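Local structure of putative surface-anchored fimbrial subunit (Corynebacterium diphtheriae, 3HR6) at residues 35-40 with 82-87. The protein forms the shaft of surface pili as the major pilin, a chain of tandem Ig-like modules that probably serves in adhesion. Residues are numbered along the deposited sequence; the frame is centred on the assembly and turned at random.
Sequences DGMSFT and KKTEGG
Phe-39 and Lys-82 form an antiparallel hydrogen-bonded pair, Phe-39 N to Lys-82 O and Lys-82 N to Phe-39 O both 2.9 Å, and Ser-38 with Lys-83 makes the next, non-hydrogen-bonded pair. Past the strand ends the pairing becomes irregular: Thr-84 N still gives to Met-37 O at 2.8 Å, but Thr-84 O is taken by Gly-36 N in a nearly straight bond of 173°. Gly-36 has a positive phi of 79°, a conformation glycine adopts readily. Thr-84 suits its place because its two branches do different work. Chi1 of 53° sets OG1 between its own backbone N and carbonyl carbon, where it accepts Met-37 N at 2.9 Å, standing in for the carbonyl that a regular ladder would offer, and is also hydrogen-bonded to Val-34 O; CG2 meets Phe-39 CE2 obliquely at 3.8 Å. The flat hydrophobic ring of Phe-39 and the flexible thioether of Met-37 fill the buried side, reaching Ala-11 of strand 5-13 and Gln-103 of strand 97-103. On the other face, the aliphatic CG of Lys-83 packs against Ser-38 CB at 4.0 Å, while the small Ser-38 turns its OG to Asn-106. At the far end the short side chain of Asp-35 brings a carboxylate to the turn: OD1 takes Gly-87 N at 2.6 Å through its syn lone pair, tying down Gly-86 and Gly-87, both of positive phi. Together this is an antiparallel strand pair whose register slips as the chains leave the sheet, held there by side-chain bonds from Thr-84 and Asp-35, at one end of a beta-sandwich in the N-terminal pilin domain.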
loop_
_atom_site.group_PDB
_atom_site.type_symbol
_atom_site.label_atom_id
_atom_site.label_comp_id
_atom_site.label_asym_id
_atom_site.label_seq_id
_atom_site.Cartn_x
_atom_site.Cartn_y
_atom_site.Cartn_z
ATOM N N ASP A 35 0.297 20.145 -9.798
ATOM C CA ASP A 35 1.514 20.450 -9.062
ATOM C C ASP A 35 2.249 19.191 -8.639
ATOM O O ASP A 35 1.692 18.109 -8.644
ATOM C CB ASP A 35 1.188 21.362 -7.874
ATOM C CG ASP A 35 0.872 22.766 -8.313
ATOM O OD1 ASP A 35 1.369 23.219 -9.370
ATOM O OD2 ASP A 35 0.135 23.446 -7.592
ATOM N N GLY A 36 3.541 19.360 -8.347
ATOM C CA GLY A 36 4.374 18.280 -7.864
ATOM C C GLY A 36 4.848 17.343 -8.947
ATOM O O GLY A 36 5.328 16.262 -8.653
ATOM N N MET A 37 4.674 17.741 -10.216
ATOM C CA MET A 37 5.116 16.904 -11.321
ATOM C C MET A 37 6.562 17.257 -11.594
ATOM O O MET A 37 6.905 18.429 -11.698
ATOM C CB MET A 37 4.223 17.098 -12.543
ATOM C CG MET A 37 2.789 16.675 -12.306
ATOM S SD MET A 37 2.608 14.902 -12.153
ATOM C CE MET A 37 2.405 14.649 -10.374
ATOM N N SER A 38 7.399 16.227 -11.723
ATOM C CA SER A 38 8.843 16.392 -11.725
ATOM C C SER A 38 9.378 16.281 -13.139
ATOM O O SER A 38 9.085 15.327 -13.849
ATOM C CB SER A 38 9.480 15.319 -10.837
ATOM O OG SER A 38 10.891 15.407 -10.943
ATOM N N PHE A 39 10.162 17.278 -13.541
ATOM C CA PHE A 39 10.733 17.341 -14.845
ATOM C C PHE A 39 12.202 17.623 -14.772
ATOM O O PHE A 39 12.639 18.429 -13.963
ATOM C CB PHE A 39 10.083 18.458 -15.647
ATOM C CG PHE A 39 8.659 18.194 -15.979
ATOM C CD1 PHE A 39 8.304 17.559 -17.170
ATOM C CD2 PHE A 39 7.667 18.603 -15.120
ATOM C CE1 PHE A 39 6.975 17.302 -17.466
ATOM C CE2 PHE A 39 6.359 18.364 -15.403
ATOM C CZ PHE A 39 6.000 17.710 -16.590
ATOM N N THR A 40 12.948 16.975 -15.653
ATOM C CA THR A 40 14.327 17.333 -15.884
ATOM C C THR A 40 14.448 17.995 -17.271
ATOM O O THR A 40 13.915 17.497 -18.281
ATOM C CB THR A 40 15.236 16.107 -15.750
ATOM O OG1 THR A 40 15.084 15.563 -14.435
ATOM C CG2 THR A 40 16.697 16.471 -15.976
ATOM N N LYS A 82 13.157 20.041 -11.617
ATOM C CA LYS A 82 12.253 20.599 -10.616
ATOM C C LYS A 82 10.820 20.126 -10.761
ATOM O O LYS A 82 10.424 19.544 -11.766
ATOM C CB LYS A 82 12.281 22.122 -10.615
ATOM C CG LYS A 82 11.875 22.754 -11.884
ATOM C CD LYS A 82 12.062 24.300 -11.847
ATOM C CE LYS A 82 13.518 24.716 -11.893
ATOM N NZ LYS A 82 13.713 26.197 -11.835
ATOM N N LYS A 83 10.043 20.444 -9.741
ATOM C CA LYS A 83 8.645 20.071 -9.680
ATOM C C LYS A 83 7.760 21.277 -10.008
ATOM O O LYS A 83 8.106 22.433 -9.753
ATOM C CB LYS A 83 8.316 19.537 -8.290
ATOM C CG LYS A 83 8.808 18.135 -8.069
ATOM C CD LYS A 83 8.575 17.706 -6.625
ATOM C CE LYS A 83 8.990 16.288 -6.396
ATOM N NZ LYS A 83 10.470 16.205 -6.444
ATOM N N THR A 84 6.622 21.008 -10.618
ATOM C CA THR A 84 5.687 22.091 -10.897
ATOM C C THR A 84 5.117 22.628 -9.561
ATOM O O THR A 84 4.906 21.874 -8.579
ATOM C CB THR A 84 4.556 21.595 -11.795
ATOM O OG1 THR A 84 3.961 20.421 -11.218
ATOM C CG2 THR A 84 5.110 21.259 -13.207
ATOM N N GLU A 85 4.943 23.925 -9.516
ATOM C CA GLU A 85 4.277 24.596 -8.407
ATOM C C GLU A 85 3.487 25.727 -9.026
ATOM O O GLU A 85 3.965 26.394 -9.953
ATOM C CB GLU A 85 5.296 25.112 -7.390
ATOM C CG GLU A 85 4.673 25.665 -6.097
ATOM C CD GLU A 85 3.910 24.627 -5.237
ATOM O OE1 GLU A 85 3.966 23.384 -5.478
ATOM O OE2 GLU A 85 3.241 25.078 -4.287
ATOM N N GLY A 86 2.256 25.917 -8.559
ATOM C CA GLY A 86 1.344 26.879 -9.193
ATOM C C GLY A 86 1.097 26.559 -10.662
ATOM O O GLY A 86 0.900 27.479 -11.483
ATOM N N GLY A 87 1.156 25.268 -10.978
ATOM C CA GLY A 87 0.885 24.742 -12.300
ATOM C C GLY A 87 2.062 24.786 -13.261
ATOM O O GLY A 87 1.908 24.416 -14.416
#